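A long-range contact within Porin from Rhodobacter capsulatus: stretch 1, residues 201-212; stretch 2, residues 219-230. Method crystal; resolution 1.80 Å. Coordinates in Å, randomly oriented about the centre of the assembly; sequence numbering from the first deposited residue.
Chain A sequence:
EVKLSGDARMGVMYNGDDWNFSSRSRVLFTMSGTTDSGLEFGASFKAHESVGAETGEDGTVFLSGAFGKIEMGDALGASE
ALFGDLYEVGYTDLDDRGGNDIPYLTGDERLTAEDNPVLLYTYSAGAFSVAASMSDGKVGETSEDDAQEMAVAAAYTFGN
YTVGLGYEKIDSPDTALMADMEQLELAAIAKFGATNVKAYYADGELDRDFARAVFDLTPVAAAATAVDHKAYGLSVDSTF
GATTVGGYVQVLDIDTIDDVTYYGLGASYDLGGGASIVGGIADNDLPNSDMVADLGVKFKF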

ATOM      1  N   TYR A 201      -4.000 -35.634  14.391  1.00 22.60           N
ATOM      2  CA  TYR A 201      -4.297 -35.719  15.784  1.00 24.74           C
ATOM      3  C   TYR A 201      -3.210 -34.858  16.412  1.00 26.88           C
ATOM      4  O   TYR A 201      -2.036 -34.944  16.027  1.00 24.56           O
ATOM      5  CB  TYR A 201      -4.208 -37.178  16.214  1.00 25.19           C
ATOM      6  CG  TYR A 201      -4.255 -37.273  17.729  1.00 34.01           C
ATOM      7  CD1 TYR A 201      -5.492 -37.222  18.341  1.00 36.14           C
ATOM      8  CD2 TYR A 201      -3.071 -37.369  18.455  1.00 34.68           C
ATOM      9  CE1 TYR A 201      -5.554 -37.264  19.711  1.00 36.17           C
ATOM     10  CE2 TYR A 201      -3.132 -37.406  19.829  1.00 35.36           C
ATOM     11  CZ  TYR A 201      -4.380 -37.356  20.434  1.00 36.59           C
ATOM     12  OH  TYR A 201      -4.469 -37.395  21.815  1.00 56.03           O
ATOM     13  N   ALA A 202      -3.560 -34.030  17.406  1.00 27.52           N
ATOM     14  CA  ALA A 202      -2.588 -33.164  18.080  1.00 25.10           C
ATOM     15  C   ALA A 202      -2.853 -33.254  19.588  1.00 25.08           C
ATOM     16  O   ALA A 202      -3.998 -33.367  20.019  1.00 25.54           O
ATOM     17  CB  ALA A 202      -2.740 -31.676  17.677  1.00 22.21           C
ATOM     18  N   ASP A 203      -1.813 -33.159  20.375  1.00 24.00           N
ATOM     19  CA  ASP A 203      -1.921 -33.302  21.799  1.00 28.68           C
ATOM     20  C   ASP A 203      -0.857 -32.432  22.449  1.00 29.57           C
ATOM     21  O   ASP A 203       0.286 -32.390  21.955  1.00 32.82           O
ATOM     22  CB  ASP A 203      -1.721 -34.791  22.101  1.00 37.41           C
ATOM     23  CG  ASP A 203      -1.903 -35.135  23.551  1.00 48.02           C
ATOM     24  OD1 ASP A 203      -3.034 -35.296  24.004  1.00 75.41           O
ATOM     25  OD2 ASP A 203      -0.896 -35.215  24.234  1.00 67.85           O
ATOM     26  N   GLY A 204      -1.139 -31.724  23.551  1.00 32.61           N
ATOM     27  CA  GLY A 204      -0.070 -30.987  24.211  1.00 28.05           C
ATOM     28  C   GLY A 204      -0.592 -30.194  25.392  1.00 28.93           C
ATOM     29  O   GLY A 204      -1.552 -30.612  26.063  1.00 27.42           O
ATOM     30  N   GLU A 205       0.009 -29.035  25.619  1.00 23.03           N
ATOM     31  CA  GLU A 205      -0.492 -28.179  26.675  1.00 27.54           C
ATOM     32  C   GLU A 205      -0.330 -26.736  26.295  1.00 28.34           C
ATOM     33  O   GLU A 205       0.589 -26.354  25.571  1.00 25.57           O
ATOM     34  CB  GLU A 205       0.223 -28.433  27.992  1.00 27.61           C
ATOM     35  CG  GLU A 205       1.689 -28.132  28.010  1.00 43.67           C
ATOM     36  CD  GLU A 205       2.400 -28.576  29.286  1.00 51.38           C
ATOM     37  OE1 GLU A 205       2.089 -29.662  29.792  1.00 51.17           O
ATOM     38  OE2 GLU A 205       3.280 -27.827  29.739  1.00 66.67           O
ATOM     39  N   LEU A 206      -1.285 -25.953  26.785  1.00 21.41           N
ATOM     40  CA  LEU A 206      -1.421 -24.548  26.469  1.00 19.79           C
ATOM     41  C   LEU A 206      -1.400 -23.711  27.743  1.00 33.84           C
ATOM     42  O   LEU A 206      -1.696 -24.237  28.815  1.00 26.21           O
ATOM     43  CB  LEU A 206      -2.736 -24.302  25.776  1.00 20.83           C
ATOM     44  CG  LEU A 206      -2.974 -24.946  24.417  1.00 25.89           C
ATOM     45  CD1 LEU A 206      -4.357 -24.556  23.923  1.00 25.84           C
ATOM     46  CD2 LEU A 206      -1.864 -24.503  23.452  1.00 21.85           C
ATOM     47  N   ASP A 207      -1.048 -22.425  27.664  1.00 24.31           N
ATOM     48  CA  ASP A 207      -1.168 -21.507  28.771  1.00 26.55           C
ATOM     49  C   ASP A 207      -2.667 -21.411  29.054  1.00 29.31           C
ATOM     50  O   ASP A 207      -3.494 -21.319  28.133  1.00 22.97           O
ATOM     51  CB  ASP A 207      -0.631 -20.157  28.377  1.00 22.03           C
ATOM     52  CG  ASP A 207      -0.960 -19.079  29.405  1.00 23.24           C
ATOM     53  OD1 ASP A 207      -0.357 -19.113  30.481  1.00 24.98           O
ATOM     54  OD2 ASP A 207      -1.816 -18.241  29.129  1.00 24.03           O
ATOM     55  N   ARG A 208      -3.021 -21.374  30.346  1.00 26.76           N
ATOM     56  CA  ARG A 208      -4.409 -21.284  30.789  1.00 22.68           C
ATOM     57  C   ARG A 208      -5.157 -20.126  30.188  1.00 17.48           C
ATOM     58  O   ARG A 208      -6.230 -20.314  29.612  1.00 22.76           O
ATOM     59  CB  ARG A 208      -4.506 -21.130  32.325  1.00 24.59           C
ATOM     60  CG  ARG A 208      -5.945 -20.995  32.877  1.00 26.44           C
ATOM     61  CD  ARG A 208      -5.900 -20.465  34.323  1.00 20.80           C
ATOM     62  NE  ARG A 208      -5.430 -19.088  34.360  1.00 20.58           N
ATOM     63  CZ  ARG A 208      -4.391 -18.743  35.122  1.00 17.56           C
ATOM     64  NH1 ARG A 208      -3.744 -19.614  35.896  1.00 22.76           N
ATOM     65  NH2 ARG A 208      -3.965 -17.496  35.068  1.00 19.37           N
ATOM     66  N   ASP A 209      -4.620 -18.916  30.339  1.00 16.79           N
ATOM     67  CA  ASP A 209      -5.373 -17.787  29.861  1.00 17.98           C
ATOM     68  C   ASP A 209      -5.372 -17.676  28.331  1.00 25.82           C
ATOM     69  O   ASP A 209      -6.345 -17.195  27.759  1.00 23.17           O
ATOM     70  CB  ASP A 209      -4.809 -16.536  30.529  1.00 24.37           C
ATOM     71  CG  ASP A 209      -5.121 -16.491  32.046  1.00 28.77           C
ATOM     72  OD1 ASP A 209      -6.082 -17.102  32.506  1.00 22.89           O
ATOM     73  OD2 ASP A 209      -4.371 -15.842  32.755  1.00 27.21           O
ATOM     74  N   PHE A 210      -4.354 -18.169  27.642  1.00 24.91           N
ATOM     75  CA  PHE A 210      -4.372 -18.248  26.169  1.00 27.45           C
ATOM     76  C   PHE A 210      -5.519 -19.215  25.753  1.00 21.30           C
ATOM     77  O   PHE A 210      -6.378 -18.877  24.912  1.00 22.41           O
ATOM     78  CB  PHE A 210      -2.946 -18.718  25.753  1.00 24.74           C
ATOM     79  CG  PHE A 210      -2.732 -19.094  24.291  1.00 36.77           C
ATOM     80  CD1 PHE A 210      -3.026 -20.379  23.853  1.00 36.73           C
ATOM     81  CD2 PHE A 210      -2.252 -18.155  23.400  1.00 48.62           C
ATOM     82  CE1 PHE A 210      -2.844 -20.724  22.526  1.00 42.01           C
ATOM     83  CE2 PHE A 210      -2.069 -18.507  22.070  1.00 38.96           C
ATOM     84  CZ  PHE A 210      -2.367 -19.785  21.638  1.00 34.54           C
ATOM     85  N   ALA A 211      -5.632 -20.392  26.395  1.00 18.70           N
ATOM     86  CA  ALA A 211      -6.718 -21.319  26.149  1.00 17.41           C
ATOM     87  C   ALA A 211      -8.087 -20.737  26.392  1.00 21.61           C
ATOM     88  O   ALA A 211      -9.018 -20.930  25.602  1.00 23.50           O
ATOM     89  CB  ALA A 211      -6.495 -22.524  27.040  1.00 20.52           C
ATOM     90  N   ARG A 212      -8.286 -19.971  27.473  1.00 24.46           N
ATOM     91  CA  ARG A 212      -9.583 -19.373  27.755  1.00 21.96           C
ATOM     92  C   ARG A 212      -9.948 -18.357  26.691  1.00 20.18           C
ATOM     93  O   ARG A 212     -11.113 -18.241  26.305  1.00 23.86           O
ATOM     94  CB  ARG A 212      -9.566 -18.675  29.128  1.00 19.67           C
ATOM     95  CG  ARG A 212      -9.362 -19.666  30.308  1.00 22.71           C
ATOM     96  CD  ARG A 212      -9.281 -18.962  31.731  1.00 23.65           C
ATOM     97  NE  ARG A 212     -10.483 -18.177  31.968  1.00 20.64           N
ATOM     98  CZ  ARG A 212     -11.595 -18.692  32.492  1.00 19.45           C
ATOM     99  NH1 ARG A 212     -11.642 -19.949  32.895  1.00 22.61           N
ATOM    100  NH2 ARG A 212     -12.677 -17.966  32.646  1.00 22.43           N
ATOM    101  N   PRO A 219      -9.684 -13.914  31.425  1.00 21.50           N
ATOM    102  CA  PRO A 219      -8.605 -14.576  32.137  1.00 23.92           C
ATOM    103  C   PRO A 219      -8.865 -14.712  33.646  1.00 32.60           C
ATOM    104  O   PRO A 219      -9.733 -13.990  34.173  1.00 29.02           O
ATOM    105  CB  PRO A 219      -7.412 -13.720  31.812  1.00 26.19           C
ATOM    106  CG  PRO A 219      -7.977 -12.346  31.608  1.00 25.43           C
ATOM    107  CD  PRO A 219      -9.286 -12.605  30.912  1.00 20.73           C
ATOM    108  N   VAL A 220      -8.153 -15.625  34.330  1.00 33.44           N
ATOM    109  CA  VAL A 220      -8.281 -15.686  35.774  1.00 28.14           C
ATOM    110  C   VAL A 220      -7.079 -14.951  36.369  1.00 37.97           C
ATOM    111  O   VAL A 220      -5.950 -14.990  35.850  1.00 26.48           O
ATOM    112  CB  VAL A 220      -8.420 -17.183  36.353  1.00 32.32           C
ATOM    113  CG1 VAL A 220      -8.902 -18.095  35.269  1.00 24.32           C
ATOM    114  CG2 VAL A 220      -7.198 -17.683  37.013  1.00 34.39           C
ATOM    115  N   ALA A 221      -7.337 -14.212  37.453  1.00 25.77           N
ATOM    116  CA  ALA A 221      -6.320 -13.404  38.094  1.00 22.75           C
ATOM    117  C   ALA A 221      -5.521 -14.244  39.050  1.00 34.19           C
ATOM    118  O   ALA A 221      -5.754 -14.224  40.262  1.00 35.48           O
ATOM    119  CB  ALA A 221      -6.990 -12.263  38.839  1.00 25.04           C
ATOM    120  N   ALA A 222      -4.591 -15.017  38.495  1.00 25.99           N
ATOM    121  CA  ALA A 222      -3.714 -15.931  39.223  1.00 20.53           C
ATOM    122  C   ALA A 222      -2.464 -16.107  38.391  1.00 27.31           C
ATOM    123  O   ALA A 222      -2.453 -15.681  37.229  1.00 32.70           O
ATOM    124  CB  ALA A 222      -4.298 -17.336  39.393  1.00 17.91           C
ATOM    125  N   ALA A 223      -1.400 -16.656  38.967  1.00 27.27           N
ATOM    126  CA  ALA A 223      -0.178 -16.994  38.238  1.00 33.28           C
ATOM    127  C   ALA A 223      -0.504 -18.078  37.185  1.00 43.31           C
ATOM    128  O   ALA A 223      -1.369 -18.969  37.375  1.00 26.72           O
ATOM    129  CB  ALA A 223       0.879 -17.555  39.179  1.00 24.82           C
ATOM    130  N   ALA A 224       0.195 -17.948  36.052  1.00 32.68           N
ATOM    131  CA  ALA A 224      -0.029 -18.790  34.892  1.00 27.30           C
ATOM    132  C   ALA A 224       0.130 -20.252  35.204  1.00 25.24           C
ATOM    133  O   ALA A 224       0.998 -20.679  35.971  1.00 29.56           O
ATOM    134  CB  ALA A 224       0.967 -18.456  33.808  1.00 25.05           C
ATOM    135  N   THR A 225      -0.742 -21.037  34.621  1.00 24.13           N
ATOM    136  CA  THR A 225      -0.644 -22.477  34.743  1.00 25.61           C
ATOM    137  C   THR A 225      -0.815 -23.037  33.331  1.00 36.20           C
ATOM    138  O   THR A 225      -1.297 -22.296  32.451  1.00 26.28           O
ATOM    139  CB  THR A 225      -1.770 -23.028  35.688  1.00 32.35           C
ATOM    140  OG1 THR A 225      -3.075 -22.672  35.206  1.00 30.23           O
ATOM    141  CG2 THR A 225      -1.588 -22.433  37.081  1.00 42.70           C
ATOM    142  N   ALA A 226      -0.464 -24.301  33.085  1.00 30.91           N
ATOM    143  CA  ALA A 226      -0.704 -24.918  31.781  1.00 36.76           C
ATOM    144  C   ALA A 226      -1.923 -25.846  31.820  1.00 34.85           C
ATOM    145  O   ALA A 226      -2.175 -26.426  32.876  1.00 40.82           O
ATOM    146  CB  ALA A 226       0.502 -25.715  31.387  1.00 25.21           C
ATOM    147  N   VAL A 227      -2.756 -25.979  30.772  1.00 31.55           N
ATOM    148  CA  VAL A 227      -3.884 -26.920  30.681  1.00 25.98           C
ATOM    149  C   VAL A 227      -3.596 -27.933  29.568  1.00 37.72           C
ATOM    150  O   VAL A 227      -2.939 -27.572  28.589  1.00 30.25           O
ATOM    151  CB  VAL A 227      -5.229 -26.230  30.349  1.00 26.42           C
ATOM    152  CG1 VAL A 227      -5.695 -25.607  31.642  1.00 35.42           C
ATOM    153  CG2 VAL A 227      -5.121 -25.181  29.234  1.00 24.43           C
ATOM    154  N   ASP A 228      -4.018 -29.188  29.627  1.00 28.65           N
ATOM    155  CA  ASP A 228      -3.737 -30.157  28.565  1.00 30.27           C
ATOM    156  C   ASP A 228      -4.757 -30.019  27.499  1.00 27.49           C
ATOM    157  O   ASP A 228      -5.901 -29.675  27.802  1.00 27.44           O
ATOM    158  CB  ASP A 228      -3.796 -31.603  29.069  1.00 29.18           C
ATOM    159  CG  ASP A 228      -2.717 -31.866  30.124  1.00 36.93           C
ATOM    160  OD1 ASP A 228      -1.542 -31.557  29.890  1.00 60.99           O
ATOM    161  OD2 ASP A 228      -3.059 -32.347  31.205  1.00 67.40           O
ATOM    162  N   HIS A 229      -4.422 -30.295  26.246  1.00 27.81           N
ATOM    163  CA  HIS A 229      -5.419 -30.179  25.185  1.00 27.57           C
ATOM    164  C   HIS A 229      -5.182 -31.266  24.150  1.00 22.47           C
ATOM    165  O   HIS A 229      -4.092 -31.859  24.071  1.00 25.44           O
ATOM    166  CB  HIS A 229      -5.354 -28.805  24.448  1.00 24.81           C
ATOM    167  CG  HIS A 229      -4.034 -28.554  23.670  1.00 25.52           C
ATOM    168  ND1 HIS A 229      -2.775 -28.488  24.117  1.00 26.06           N
ATOM    169  CD2 HIS A 229      -3.969 -28.327  22.298  1.00 26.80           C
ATOM    170  CE1 HIS A 229      -1.970 -28.233  23.106  1.00 31.27           C
ATOM    171  NE2 HIS A 229      -2.705 -28.140  22.028  1.00 24.74           N
ATOM    172  N   LYS A 230      -6.241 -31.501  23.398  1.00 25.04           N
ATOM    173  CA  LYS A 230      -6.108 -32.334  22.253  1.00 31.02           C
ATOM    174  C   LYS A 230      -6.965 -31.767  21.157  1.00 29.49           C
ATOM    175  O   LYS A 230      -7.902 -31.023  21.420  1.00 24.54           O
ATOM    176  CB  LYS A 230      -6.513 -33.730  22.603  1.00 26.28           C
ATOM    177  CG  LYS A 230      -7.949 -34.102  22.788  1.00 47.78           C
ATOM    178  CD  LYS A 230      -7.870 -35.506  23.438  1.00 73.52           C
ATOM    179  CE  LYS A 230      -7.123 -35.468  24.802  1.00 89.17           C
ATOM    180  NZ  LYS A 230      -6.655 -36.756  25.293  1.00101.19           N
TER
HETATM  181  O   HOH W   1      -3.895 -13.498  34.661  1.00 40.08           O

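How do the two backbones meet? Strand 201-207 and strand 226-230 run antiparallel, their N-to-C directions 144° apart, and two hydrogen-bonded pairs join them. Gly 204 N donates to His 229 O at 3.0 Å and His 229 N returns a bond to Gly 204 O at 2.9 Å; Leu 206 N reaches Val 227 O at 2.9 Å and Val 227 N reaches Leu 206 O at 2.8 Å. Between these pairs Glu 205 faces Asp 228, and there the chains draw in, CA to CA 4.2 Å. This narrower spacing allows CA-H...O contacts, such as Glu 205 CA to Val 227 O at 3.2 Å.

What happens where the first strand ends? The ladder gains one further backbone bond, from Arg 208 N to Thr 225 O at 2.9 Å, just as the chain turns into a helix. Asp 207 occupies the N-cap position: its OD2 accepts from Phe 210 N at 2.9 Å, satisfying an amide that has no preceding helical turn to bond with.

Why does Arg 208 bury more surface against the other stretch than any other residue here? Its CA-to-CB bond points sideways, but the side chain, t at chi1 and chi2 and bent to p at chi3, brings its end nearer, into the loop of stretch 2, where backbone carbonyls lie near the edge of the guanidinium. Arg 208 NH1 donates to Ala 223 O at 2.9 Å, almost straight at 171°, and its NH2 donates to Ala 222 O at 3.2 Å; a weak bond also runs from its NH1 to Thr 225 OG1 at 3.2 Å. Asp 209 holds the same group through a salt bridge, Arg 208 NE to Asp 209 OD1 at 2.8 Å. That carboxylate oxygen, Asp 209 OD1, also accepts from Val 220 N at 3.1 Å. The O atom of water 1 lies 3.1 Å from Asp 209 OD2 and 2.8 Å from Val 220 O, linking helix and loop.

How do the side chains pack on the sheet? The His 229 ring folds across the first strand, with Gly 204 N over one face and Leu 206 over the opposite one; Leu 206 CG sits 3.7 Å from the ring centroid of His 229 in a CH-pi contact. Val 227 shares the sheet face of Leu 206 and His 229, and its CG2 touches Ala 211 CB at 3.7 Å. The other face is charged: Glu 205 OE1 and Asp 228 OD1 lie 4.1 Å apart with like charges.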